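PDB 1T3Q: quinoline 2-oxidoreductase medium subunit from Pseudomonas putida, which binds FAD and is the flavoprotein (medium) subunit of quinoline 2-oxidoreductase, a molybdenum hydroxylase. Local coordinates for residues F60-S65 with F78-D83; A116-G121 with D150-H155; T134-S139 with L166-I171. All blocks are in the same frame, centred on the assembly; numbering follows the deposited sequence.

Contact 1: residues F60-S65 with F78-D83; sequences FEISQS and FRNKTD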
loop_
_atom_site.group_PDB
_atom_site.type_symbol
_atom_site.label_atom_id
_atom_site.label_comp_id
_atom_site.label_asym_id
_atom_site.label_seq_id
_atom_site.Cartn_x
_atom_site.Cartn_y
_atom_site.Cartn_z
ATOM N N PHE C 60 -37.695 9.038 -31.852
ATOM C CA PHE C 60 -38.011 9.538 -30.516
ATOM C C PHE C 60 -39.320 10.318 -30.472
ATOM O O PHE C 60 -39.752 10.748 -29.404
ATOM C CB PHE C 60 -36.884 10.449 -30.007
ATOM C CG PHE C 60 -35.606 9.722 -29.693
ATOM C CD1 PHE C 60 -34.781 9.256 -30.712
ATOM C CD2 PHE C 60 -35.251 9.463 -28.370
ATOM C CE1 PHE C 60 -33.623 8.539 -30.424
ATOM C CE2 PHE C 60 -34.096 8.747 -28.071
ATOM C CZ PHE C 60 -33.280 8.283 -29.101
ATOM N N GLU C 61 -39.949 10.491 -31.629
ATOM C CA GLU C 61 -41.183 11.262 -31.723
ATOM C C GLU C 61 -42.454 10.599 -31.196
ATOM O O GLU C 61 -42.667 9.395 -31.353
ATOM C CB GLU C 61 -41.430 11.679 -33.177
ATOM C CG GLU C 61 -40.254 12.353 -33.863
ATOM C CD GLU C 61 -40.582 12.782 -35.282
ATOM N N ILE C 62 -43.292 11.413 -30.565
ATOM C CA ILE C 62 -44.583 10.980 -30.051
ATOM C C ILE C 62 -45.560 11.985 -30.643
ATOM O O ILE C 62 -45.336 13.191 -30.558
ATOM C CB ILE C 62 -44.675 11.072 -28.512
ATOM C CG1 ILE C 62 -43.732 10.061 -27.857
ATOM C CG2 ILE C 62 -46.113 10.814 -28.068
ATOM C CD1 ILE C 62 -43.800 10.069 -26.335
ATOM N N SER C 63 -46.632 11.494 -31.256
ATOM C CA SER C 63 -47.623 12.379 -31.850
ATOM C C SER C 63 -48.977 11.696 -31.959
ATOM O O SER C 63 -49.094 10.481 -31.770
ATOM C CB SER C 63 -47.162 12.834 -33.237
ATOM O OG SER C 63 -47.053 11.737 -34.126
ATOM N N GLN C 64 -50.002 12.489 -32.255
ATOM C CA GLN C 64 -51.353 11.970 -32.404
ATOM C C GLN C 64 -51.963 12.541 -33.681
ATOM O O GLN C 64 -51.670 13.675 -34.064
ATOM C CB GLN C 64 -52.211 12.362 -31.200
ATOM C CG GLN C 64 -53.249 13.430 -31.500
ATOM C CD GLN C 64 -54.095 13.770 -30.298
ATOM O OE1 GLN C 64 -53.597 14.307 -29.311
ATOM N NE2 GLN C 64 -55.383 13.453 -30.370
ATOM N N SER C 65 -52.808 11.756 -34.338
ATOM C CA SER C 65 -53.445 12.203 -35.568
ATOM C C SER C 65 -54.587 11.287 -35.980
ATOM O O SER C 65 -54.400 10.084 -36.154
ATOM C CB SER C 65 -52.418 12.270 -36.701
ATOM O OG SER C 65 -53.024 12.673 -37.917
ATOM N N PHE C 78 -40.061 5.335 -19.582
ATOM C CA PHE C 78 -40.242 6.531 -18.766
ATOM C C PHE C 78 -41.066 7.610 -19.463
ATOM O O PHE C 78 -42.000 8.157 -18.877
ATOM C CB PHE C 78 -38.894 7.139 -18.375
ATOM C CG PHE C 78 -39.015 8.516 -17.789
ATOM C CD1 PHE C 78 -39.504 8.697 -16.501
ATOM C CD2 PHE C 78 -38.703 9.638 -18.553
ATOM C CE1 PHE C 78 -39.687 9.977 -15.978
ATOM C CE2 PHE C 78 -38.882 10.921 -18.041
ATOM C CZ PHE C 78 -39.375 11.090 -16.750
ATOM N N ARG C 79 -40.706 7.937 -20.700
ATOM C CA ARG C 79 -41.431 8.964 -21.440
ATOM C C ARG C 79 -42.866 8.525 -21.700
ATOM O O ARG C 79 -43.798 9.307 -21.535
ATOM C CB ARG C 79 -40.727 9.276 -22.765
ATOM C CG ARG C 79 -39.417 10.033 -22.608
ATOM C CD ARG C 79 -38.815 10.351 -23.967
ATOM N NE ARG C 79 -39.715 11.162 -24.787
ATOM C CZ ARG C 79 -39.696 11.183 -26.117
ATOM N NH1 ARG C 79 -40.548 11.951 -26.785
ATOM N NH2 ARG C 79 -38.834 10.422 -26.782
ATOM N N ASN C 80 -43.043 7.269 -22.096
ATOM C CA ASN C 80 -44.377 6.742 -22.355
ATOM C C ASN C 80 -45.239 6.821 -21.101
ATOM O O ASN C 80 -46.441 7.088 -21.174
ATOM C CB ASN C 80 -44.288 5.285 -22.812
ATOM C CG ASN C 80 -44.105 5.152 -24.308
ATOM O OD1 ASN C 80 -43.630 4.125 -24.800
ATOM N ND2 ASN C 80 -44.499 6.184 -25.045
ATOM N N LYS C 81 -44.614 6.596 -19.952
ATOM C CA LYS C 81 -45.318 6.611 -18.680
ATOM C C LYS C 81 -45.600 8.017 -18.157
ATOM O O LYS C 81 -46.417 8.188 -17.253
ATOM C CB LYS C 81 -44.508 5.827 -17.645
ATOM C CG LYS C 81 -45.197 5.634 -16.302
ATOM C CD LYS C 81 -44.295 4.887 -15.337
ATOM C CE LYS C 81 -44.927 4.768 -13.958
ATOM N N THR C 82 -44.949 9.023 -18.733
ATOM C CA THR C 82 -45.133 10.394 -18.269
ATOM C C THR C 82 -45.536 11.420 -19.331
ATOM O O THR C 82 -45.983 12.512 -18.990
ATOM C CB THR C 82 -43.849 10.912 -17.586
ATOM O OG1 THR C 82 -42.795 10.996 -18.554
ATOM C CG2 THR C 82 -43.427 9.972 -16.461
ATOM N N ASP C 83 -45.377 11.088 -20.608
ATOM C CA ASP C 83 -45.723 12.026 -21.670
ATOM C C ASP C 83 -47.211 12.400 -21.686
ATOM O O ASP C 83 -48.082 11.532 -21.625
ATOM C CB ASP C 83 -45.311 11.456 -23.028
ATOM C CG ASP C 83 -45.691 12.364 -24.176
ATOM O OD1 ASP C 83 -46.844 12.274 -24.645
ATOM O OD2 ASP C 83 -44.842 13.177 -24.601
#
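The guanidinium of R79 fastens helix 77-82 to the chain just ahead of strand 62-65 by closing on one backbone oxygen, F60 O. Both terminal nitrogens reach it: NH2 of R79 lies 2.8 Å from F60 O, in the carbonyl plane and on a lone pair, while R79 NH1, 3.0 Å from F60 O, comes almost straight down the carbonyl bond. The oxygen sits close to the guanidinium plane. Neither N-H points straight at it, since two donors share one oxygen. The R79 chain bends at chi3 (59°), which swings NE away from an otherwise extended run. The planes of the F60 ring and the guanidinium are nearly parallel, 10° apart, with R79 NH2 at the ring edge.

Beside this polar grip, I62 supplies the apolar part. Its CG1 is anti to the carbonyl carbon (chi1 -67°), and I62 CD1 beyond it meets D83 tip to tip, 3.7 Å from D83 CG. I62 CD1 also lies 3.8 Å from R79 NH1, and N80 approaches through ND2, which is buried here without a polar partner in the model. The D83 carboxylate is engaged elsewhere, OD1 accepting from V86 N as the N-cap of helix 84-89. The arrangement is that of a helix packed against an outer strand of an antiparallel sheet, here in the FAD-binding domain.

Contact 2: residues A116-G121 with D150-H155; sequences AHADAG and DFMKGH. With FAD (flavin-adenine dinucleotide), chain R.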
loop_
_atom_site.group_PDB
_atom_site.type_symbol
_atom_site.label_atom_id
_atom_site.label_comp_id
_atom_site.label_asym_id
_atom_site.label_seq_id
_atom_site.Cartn_x
_atom_site.Cartn_y
_atom_site.Cartn_z
ATOM N N ALA C 116 -39.180 -5.710 -29.954
ATOM C CA ALA C 116 -38.239 -6.508 -30.729
ATOM C C ALA C 116 -37.667 -7.661 -29.901
ATOM O O ALA C 116 -37.456 -8.760 -30.424
ATOM C CB ALA C 116 -37.119 -5.630 -31.243
ATOM N N HIS C 117 -37.413 -7.415 -28.616
ATOM C CA HIS C 117 -36.876 -8.462 -27.748
ATOM C C HIS C 117 -37.915 -9.573 -27.679
ATOM O O HIS C 117 -37.582 -10.758 -27.680
ATOM C CB HIS C 117 -36.580 -7.917 -26.350
ATOM C CG HIS C 117 -35.958 -8.926 -25.432
ATOM N ND1 HIS C 117 -34.820 -9.631 -25.763
ATOM C CD2 HIS C 117 -36.318 -9.351 -24.198
ATOM C CE1 HIS C 117 -34.507 -10.446 -24.773
ATOM N NE2 HIS C 117 -35.400 -10.297 -23.811
ATOM N N ALA C 118 -39.178 -9.165 -27.626
ATOM C CA ALA C 118 -40.317 -10.077 -27.605
ATOM C C ALA C 118 -40.356 -11.137 -26.504
ATOM O O ALA C 118 -40.635 -12.312 -26.769
ATOM C CB ALA C 118 -40.452 -10.749 -28.965
ATOM N N ASP C 119 -40.075 -10.739 -25.271
ATOM C CA ASP C 119 -40.152 -11.698 -24.178
ATOM C C ASP C 119 -41.647 -12.006 -24.037
ATOM O O ASP C 119 -42.468 -11.092 -23.982
ATOM C CB ASP C 119 -39.619 -11.088 -22.879
ATOM C CG ASP C 119 -39.528 -12.106 -21.756
ATOM O OD1 ASP C 119 -40.512 -12.841 -21.542
ATOM O OD2 ASP C 119 -38.477 -12.173 -21.082
ATOM N N ALA C 120 -41.999 -13.286 -23.993
ATOM C CA ALA C 120 -43.400 -13.675 -23.869
ATOM C C ALA C 120 -43.974 -13.233 -22.528
ATOM O O ALA C 120 -45.184 -13.271 -22.326
ATOM C CB ALA C 120 -43.545 -15.183 -24.020
ATOM N N GLY C 121 -43.101 -12.807 -21.618
ATOM C CA GLY C 121 -43.556 -12.367 -20.313
ATOM C C GLY C 121 -43.591 -10.858 -20.189
ATOM O O GLY C 121 -43.959 -10.331 -19.144
ATOM N N ASP C 150 -49.555 -10.043 -35.238
ATOM C CA ASP C 150 -48.702 -10.794 -36.161
ATOM C C ASP C 150 -47.229 -10.562 -35.869
ATOM O O ASP C 150 -46.391 -11.431 -36.124
ATOM C CB ASP C 150 -48.971 -10.402 -37.621
ATOM C CG ASP C 150 -50.216 -11.055 -38.187
ATOM O OD1 ASP C 150 -50.589 -12.149 -37.712
ATOM O OD2 ASP C 150 -50.812 -10.483 -39.124
ATOM N N PHE C 151 -46.915 -9.381 -35.346
ATOM C CA PHE C 151 -45.537 -9.030 -35.027
ATOM C C PHE C 151 -44.948 -9.967 -33.977
ATOM O O PHE C 151 -43.827 -10.456 -34.133
ATOM C CB PHE C 151 -45.458 -7.592 -34.514
ATOM C CG PHE C 151 -44.054 -7.109 -34.288
ATOM C CD1 PHE C 151 -43.271 -6.679 -35.359
ATOM C CD2 PHE C 151 -43.497 -7.117 -33.012
ATOM C CE1 PHE C 151 -41.955 -6.268 -35.159
ATOM C CE2 PHE C 151 -42.181 -6.708 -32.804
ATOM C CZ PHE C 151 -41.408 -6.284 -33.881
ATOM N N MET C 152 -45.707 -10.194 -32.907
ATOM C CA MET C 152 -45.288 -11.058 -31.807
ATOM C C MET C 152 -45.692 -12.489 -32.110
ATOM O O MET C 152 -46.830 -12.882 -31.875
ATOM C CB MET C 152 -45.945 -10.600 -30.503
ATOM C CG MET C 152 -45.618 -11.480 -29.314
ATOM S SD MET C 152 -43.855 -11.534 -29.027
ATOM C CE MET C 152 -43.816 -12.306 -27.381
ATOM N N LYS C 153 -44.749 -13.268 -32.626
ATOM C CA LYS C 153 -45.023 -14.648 -33.005
ATOM C C LYS C 153 -44.762 -15.678 -31.912
ATOM O O LYS C 153 -45.227 -16.817 -32.004
ATOM C CB LYS C 153 -44.204 -15.001 -34.248
ATOM C CG LYS C 153 -44.435 -14.052 -35.417
ATOM C CD LYS C 153 -43.599 -14.436 -36.629
ATOM C CE LYS C 153 -44.013 -15.787 -37.194
ATOM N N GLY C 154 -44.018 -15.278 -30.885
ATOM C CA GLY C 154 -43.711 -16.183 -29.793
ATOM C C GLY C 154 -42.587 -15.656 -28.924
ATOM O O GLY C 154 -42.108 -14.538 -29.120
ATOM N N HIS C 155 -42.159 -16.462 -27.959
ATOM C CA HIS C 155 -41.085 -16.061 -27.063
ATOM C C HIS C 155 -39.813 -15.794 -27.865
ATOM O O HIS C 155 -39.255 -16.709 -28.474
ATOM C CB HIS C 155 -40.838 -17.157 -26.027
ATOM C CG HIS C 155 -39.976 -16.722 -24.887
ATOM N ND1 HIS C 155 -40.243 -15.592 -24.145
ATOM C CD2 HIS C 155 -38.859 -17.269 -24.351
ATOM C CE1 HIS C 155 -39.328 -15.461 -23.201
ATOM N NE2 HIS C 155 -38.477 -16.467 -23.304
HETATM P PA FAD R . -32.314 -3.415 -26.175
HETATM O O1A FAD R . -31.963 -4.276 -25.013
HETATM O O2A FAD R . -31.378 -2.614 -26.700
HETATM O O5B FAD R . -32.532 -4.525 -27.188
HETATM C C5B FAD R . -33.733 -5.355 -27.304
HETATM C C4B FAD R . -33.600 -6.284 -28.584
HETATM O O4B FAD R . -34.374 -5.614 -29.656
HETATM C C3B FAD R . -32.193 -6.556 -29.220
HETATM O O3B FAD R . -32.125 -7.820 -29.809
HETATM C C2B FAD R . -32.063 -5.375 -30.229
HETATM O O2B FAD R . -31.212 -5.681 -31.306
HETATM C C1B FAD R . -33.464 -5.261 -30.753
HETATM N N9A FAD R . -33.890 -3.906 -31.101
HETATM C C8A FAD R . -33.963 -2.811 -30.264
HETATM N N7A FAD R . -34.596 -1.775 -30.812
HETATM C C5A FAD R . -34.937 -2.203 -32.073
HETATM C C6A FAD R . -35.682 -1.546 -33.194
HETATM N N6A FAD R . -36.135 -0.317 -33.159
HETATM N N1A FAD R . -35.843 -2.331 -34.328
HETATM C C2A FAD R . -35.377 -3.626 -34.411
HETATM N N3A FAD R . -34.685 -4.301 -33.448
HETATM C C4A FAD R . -34.438 -3.532 -32.315
HETATM N N1 FAD R . -39.499 -5.773 -19.432
HETATM C C2 FAD R . -40.809 -5.941 -19.228
HETATM O O2 FAD R . -41.583 -6.097 -20.138
HETATM N N3 FAD R . -41.341 -6.144 -17.909
HETATM C C4 FAD R . -40.516 -6.262 -16.793
HETATM O O4 FAD R . -41.016 -6.472 -15.711
HETATM C C4X FAD R . -39.069 -6.161 -17.013
HETATM N N5 FAD R . -38.195 -6.272 -15.959
HETATM C C5X FAD R . -36.850 -6.064 -16.200
HETATM C C6 FAD R . -35.952 -6.189 -15.090
HETATM C C7 FAD R . -34.579 -5.992 -15.239
HETATM C C7M FAD R . -33.672 -6.169 -14.040
HETATM C C8 FAD R . -34.025 -5.620 -16.563
HETATM C C8M FAD R . -32.552 -5.387 -16.794
HETATM C C9 FAD R . -34.905 -5.470 -17.668
HETATM C C9A FAD R . -36.308 -5.702 -17.505
HETATM N N10 FAD R . -37.284 -5.595 -18.593
HETATM C C10 FAD R . -38.606 -5.849 -18.388
HETATM C "C1'" FAD R . -36.770 -5.389 -19.974
HETATM C "C2'" FAD R . -36.940 -3.926 -20.477
HETATM O "O2'" FAD R . -38.318 -3.682 -20.774
HETATM C "C3'" FAD R . -36.054 -3.807 -21.720
HETATM O "O3'" FAD R . -35.679 -2.425 -21.808
HETATM C "C4'" FAD R . -36.767 -4.229 -23.033
HETATM O "O4'" FAD R . -37.204 -5.590 -22.972
HETATM C "C5'" FAD R . -35.760 -4.080 -24.139
HETATM O "O5'" FAD R . -35.757 -2.613 -24.648
HETATM P P FAD R . -34.438 -1.924 -24.872
HETATM O O1P FAD R . -34.801 -0.540 -25.423
HETATM O O2P FAD R . -33.597 -1.963 -23.768
HETATM O O3P FAD R . -33.742 -2.649 -25.948
#
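Next to the FAD site, the end of helix 111-117 and the turn after it pack on strand 152-154 and H155 just beyond it, with A118, D119 and A120 meeting M152 and H155. The polar link is a nearly straight hydrogen bond from A120 N to H155 ND1, 2.9 Å long with an angle of 168° at the hydrogen. The donor lies in the imidazole plane, and A120 CB comes within 3.3 Å of the same H155 ND1. D119 runs alongside this ring, pointing the same way, with its carboxylate turned 76° from the imidazole; D119 OD1 approaches the ring edge at H155 CE1, 3.3 Å away. D119 OD1 also closes an Asx turn, accepting from G121 N at 2.6 Å, which ties the carboxylate to its own loop.

A118 leaves the helix with positive phi. M152, whose chain bends at chi2 (59°), brings its thioether to this residue: SD is 3.5 Å from A118 CB, and the terminal CE lies 3.2 Å from A118 O. On the other strand of the two-stranded sheet, T158 also touches A118, and the backbone of A118 bonds to that of Y156. At the helix end the F151 ring turns its edge to A116 N, whereas A116 CB touches the cofactor, 3.2 Å from FAD O4B.

Contact 3: residues T134-S139 with L166-I171; sequences TMYIAS and LVRVEI. With FAD (flavin-adenine dinucleotide), chain R.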
loop_
_atom_site.group_PDB
_atom_site.type_symbol
_atom_site.label_atom_id
_atom_site.label_comp_id
_atom_site.label_asym_id
_atom_site.label_seq_id
_atom_site.Cartn_x
_atom_site.Cartn_y
_atom_site.Cartn_z
ATOM N N THR C 134 -50.405 -1.197 -34.690
ATOM C CA THR C 134 -49.750 -1.547 -35.940
ATOM C C THR C 134 -48.275 -1.163 -35.856
ATOM O O THR C 134 -47.944 -0.074 -35.399
ATOM C CB THR C 134 -50.375 -0.791 -37.134
ATOM O OG1 THR C 134 -51.763 -1.137 -37.251
ATOM C CG2 THR C 134 -49.653 -1.147 -38.430
ATOM N N MET C 135 -47.394 -2.060 -36.285
ATOM C CA MET C 135 -45.966 -1.773 -36.279
ATOM C C MET C 135 -45.525 -1.373 -37.675
ATOM O O MET C 135 -45.959 -1.969 -38.665
ATOM C CB MET C 135 -45.143 -2.998 -35.861
ATOM C CG MET C 135 -44.930 -3.138 -34.374
ATOM S SD MET C 135 -46.450 -3.550 -33.572
ATOM C CE MET C 135 -45.836 -4.265 -32.034
ATOM N N TYR C 136 -44.666 -0.364 -37.748
ATOM C CA TYR C 136 -44.135 0.080 -39.026
ATOM C C TYR C 136 -42.658 -0.268 -39.012
ATOM O O TYR C 136 -41.900 0.209 -38.167
ATOM C CB TYR C 136 -44.382 1.573 -39.221
ATOM C CG TYR C 136 -45.852 1.854 -39.432
ATOM C CD1 TYR C 136 -46.739 1.880 -38.355
ATOM C CD2 TYR C 136 -46.375 1.999 -40.717
ATOM C CE1 TYR C 136 -48.112 2.035 -38.551
ATOM C CE2 TYR C 136 -47.749 2.152 -40.925
ATOM C CZ TYR C 136 -48.609 2.168 -39.837
ATOM O OH TYR C 136 -49.966 2.302 -40.035
ATOM N N ILE C 137 -42.273 -1.130 -39.949
ATOM C CA ILE C 137 -40.914 -1.636 -40.050
ATOM C C ILE C 137 -40.188 -1.169 -41.303
ATOM O O ILE C 137 -40.699 -1.311 -42.415
ATOM C CB ILE C 137 -40.945 -3.177 -40.027
ATOM C CG1 ILE C 137 -41.689 -3.648 -38.770
ATOM C CG2 ILE C 137 -39.532 -3.731 -40.076
ATOM C CD1 ILE C 137 -42.091 -5.111 -38.786
ATOM N N ALA C 138 -38.987 -0.629 -41.118
ATOM C CA ALA C 138 -38.192 -0.138 -42.235
ATOM C C ALA C 138 -37.118 -1.120 -42.672
ATOM O O ALA C 138 -36.543 -1.852 -41.862
ATOM C CB ALA C 138 -37.553 1.197 -41.874
ATOM N N SER C 139 -36.854 -1.124 -43.973
ATOM C CA SER C 139 -35.839 -1.981 -44.564
ATOM C C SER C 139 -35.300 -1.205 -45.751
ATOM O O SER C 139 -35.760 -0.100 -46.033
ATOM C CB SER C 139 -36.450 -3.295 -45.054
ATOM O OG SER C 139 -37.334 -3.065 -46.136
ATOM N N LEU C 166 -37.629 -1.584 -36.502
ATOM C CA LEU C 166 -38.962 -1.196 -36.068
ATOM C C LEU C 166 -38.835 0.316 -35.917
ATOM O O LEU C 166 -37.979 0.797 -35.179
ATOM C CB LEU C 166 -39.286 -1.828 -34.709
ATOM C CG LEU C 166 -40.749 -2.136 -34.379
ATOM C CD1 LEU C 166 -40.870 -2.440 -32.893
ATOM C CD2 LEU C 166 -41.643 -0.976 -34.756
ATOM N N VAL C 167 -39.675 1.071 -36.613
ATOM C CA VAL C 167 -39.590 2.522 -36.552
ATOM C C VAL C 167 -40.550 3.169 -35.570
ATOM O O VAL C 167 -40.177 4.070 -34.821
ATOM C CB VAL C 167 -39.820 3.132 -37.945
ATOM C CG1 VAL C 167 -39.883 4.652 -37.850
ATOM C CG2 VAL C 167 -38.700 2.700 -38.873
ATOM N N ARG C 168 -41.796 2.725 -35.583
ATOM C CA ARG C 168 -42.786 3.288 -34.682
ATOM C C ARG C 168 -43.960 2.347 -34.532
ATOM O O ARG C 168 -44.106 1.385 -35.283
ATOM C CB ARG C 168 -43.285 4.641 -35.204
ATOM C CG ARG C 168 -43.989 4.562 -36.549
ATOM C CD ARG C 168 -44.689 5.870 -36.904
ATOM N NE ARG C 168 -45.430 5.740 -38.157
ATOM C CZ ARG C 168 -44.858 5.647 -39.352
ATOM N NH1 ARG C 168 -45.607 5.522 -40.437
ATOM N NH2 ARG C 168 -43.538 5.698 -39.467
ATOM N N VAL C 169 -44.782 2.633 -33.535
ATOM C CA VAL C 169 -45.961 1.846 -33.263
ATOM C C VAL C 169 -47.123 2.818 -33.272
ATOM O O VAL C 169 -47.046 3.896 -32.683
ATOM C CB VAL C 169 -45.892 1.179 -31.879
ATOM C CG1 VAL C 169 -47.170 0.398 -31.623
ATOM C CG2 VAL C 169 -44.679 0.268 -31.801
ATOM N N GLU C 170 -48.189 2.448 -33.966
ATOM C CA GLU C 170 -49.360 3.299 -34.022
ATOM C C GLU C 170 -50.477 2.592 -33.277
ATOM O O GLU C 170 -50.878 1.486 -33.633
ATOM C CB GLU C 170 -49.733 3.594 -35.480
ATOM C CG GLU C 170 -48.714 4.515 -36.163
ATOM C CD GLU C 170 -49.134 4.993 -37.546
ATOM O OE1 GLU C 170 -48.336 5.714 -38.180
ATOM O OE2 GLU C 170 -50.248 4.656 -38.000
ATOM N N ILE C 171 -50.951 3.232 -32.215
ATOM C CA ILE C 171 -52.005 2.675 -31.381
ATOM C C ILE C 171 -53.322 3.405 -31.584
ATOM O O ILE C 171 -53.407 4.614 -31.369
ATOM C CB ILE C 171 -51.649 2.780 -29.885
ATOM C CG1 ILE C 171 -50.248 2.222 -29.638
ATOM C CG2 ILE C 171 -52.673 2.021 -29.051
ATOM C CD1 ILE C 171 -49.771 2.397 -28.213
HETATM P PA FAD R . -32.314 -3.415 -26.175
HETATM O O1A FAD R . -31.963 -4.276 -25.013
HETATM O O2A FAD R . -31.378 -2.614 -26.700
HETATM O O5B FAD R . -32.532 -4.525 -27.188
HETATM C C5B FAD R . -33.733 -5.355 -27.304
HETATM C C4B FAD R . -33.600 -6.284 -28.584
HETATM O O4B FAD R . -34.374 -5.614 -29.656
HETATM C C3B FAD R . -32.193 -6.556 -29.220
HETATM O O3B FAD R . -32.125 -7.820 -29.809
HETATM C C2B FAD R . -32.063 -5.375 -30.229
HETATM O O2B FAD R . -31.212 -5.681 -31.306
HETATM C C1B FAD R . -33.464 -5.261 -30.753
HETATM N N9A FAD R . -33.890 -3.906 -31.101
HETATM C C8A FAD R . -33.963 -2.811 -30.264
HETATM N N7A FAD R . -34.596 -1.775 -30.812
HETATM C C5A FAD R . -34.937 -2.203 -32.073
HETATM C C6A FAD R . -35.682 -1.546 -33.194
HETATM N N6A FAD R . -36.135 -0.317 -33.159
HETATM N N1A FAD R . -35.843 -2.331 -34.328
HETATM C C2A FAD R . -35.377 -3.626 -34.411
HETATM N N3A FAD R . -34.685 -4.301 -33.448
HETATM C C4A FAD R . -34.438 -3.532 -32.315
HETATM N N1 FAD R . -39.499 -5.773 -19.432
HETATM C C2 FAD R . -40.809 -5.941 -19.228
HETATM O O2 FAD R . -41.583 -6.097 -20.138
HETATM N N3 FAD R . -41.341 -6.144 -17.909
HETATM C C4 FAD R . -40.516 -6.262 -16.793
HETATM O O4 FAD R . -41.016 -6.472 -15.711
HETATM C C4X FAD R . -39.069 -6.161 -17.013
HETATM N N5 FAD R . -38.195 -6.272 -15.959
HETATM C C5X FAD R . -36.850 -6.064 -16.200
HETATM C C6 FAD R . -35.952 -6.189 -15.090
HETATM C C7 FAD R . -34.579 -5.992 -15.239
HETATM C C7M FAD R . -33.672 -6.169 -14.040
HETATM C C8 FAD R . -34.025 -5.620 -16.563
HETATM C C8M FAD R . -32.552 -5.387 -16.794
HETATM C C9 FAD R . -34.905 -5.470 -17.668
HETATM C C9A FAD R . -36.308 -5.702 -17.505
HETATM N N10 FAD R . -37.284 -5.595 -18.593
HETATM C C10 FAD R . -38.606 -5.849 -18.388
HETATM C "C1'" FAD R . -36.770 -5.389 -19.974
HETATM C "C2'" FAD R . -36.940 -3.926 -20.477
HETATM O "O2'" FAD R . -38.318 -3.682 -20.774
HETATM C "C3'" FAD R . -36.054 -3.807 -21.720
HETATM O "O3'" FAD R . -35.679 -2.425 -21.808
HETATM C "C4'" FAD R . -36.767 -4.229 -23.033
HETATM O "O4'" FAD R . -37.204 -5.590 -22.972
HETATM C "C5'" FAD R . -35.760 -4.080 -24.139
HETATM O "O5'" FAD R . -35.757 -2.613 -24.648
HETATM P P FAD R . -34.438 -1.924 -24.872
HETATM O O1P FAD R . -34.801 -0.540 -25.423
HETATM O O2P FAD R . -33.597 -1.963 -23.768
HETATM O O3P FAD R . -33.742 -2.649 -25.948
HETATM O O HOH W 1 -51.970 2.594 -38.071
#
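Strands 134-139 and 165-172 are antiparallel neighbours in the five-stranded sheet of the FAD-binding domain, and a beta bulge in strand 165-172, with V167 and R168 both set against Y136, shifts the register by one between Y136 and I137. The backbone bonds come first. T134 and E170 form a hydrogen-bonded pair, exchanging T134 N to E170 O and E170 N to T134 O. Y136 N then donates to R168 O, but Y136 O accepts from V167 N, 2.8 Å away, because of the bulge. M135 with V169 and I137 with L166 are the non-hydrogen-bonded pairs.

Charge and aromatic contacts gather on the face carrying T134, Y136, R168 and E170. The guanidinium of R168 lies flat over the Y136 ring, planes 12° apart, in a cation-pi stack with R168 CZ 4.3 Å from the ring centroid. R168 NH1 sits over the rim, 3.6 Å from Y136 CD2. R168 CG occupies the crowded position between backbone N and carbonyl carbon (chi1 62°), and the chain runs extended to NE. R168 NE makes a salt bridge to E170 OE1, 2.9 Å away and almost straight, which helps fix the guanidinium's rotation over the ring. E170 in turn crosses the ring at about a right angle, its CD 3.3 Å from Y136 CE1. One water links Y136 OH to E170 OE2 and donates to the carboxylate.

Apolar packing marks the opposite face: M135 CG meets L166 CD2 obliquely at 4.0 Å, and L115 of helix 111-117 touches M135, L166 and V169. Nearby, V167 CG2 presses on A138 CB.

For the cofactor, the L166 backbone reads the adenine edge with two hydrogen bonds, L166 N to FAD N1A at 2.9 Å and FAD N6A to L166 O at 3.0 Å.

From the N terminus, contact 1 comes first: it closes a short loop in which the chain leaves strand 62-65, returns along strand 68-72 and enters helix 77-82. Contact 2 closes a loop of 28 residues holding strands 134-139 and 142-147; contact 3 closes one of 26, with strand 142-147, helix 148-151 and the small two-stranded sheet. Contacts 2 and 3 cross, their segments alternating along the chain. They also touch, the F151 ring packing against M135, I137 and L166, so helix 148-151 bridges the end of helix 111-117 and the sheet. Contacts 1 and 3 reach that same sheet without touching. Contacts 2 and 3 both meet FAD, at ribose and adenine respectively.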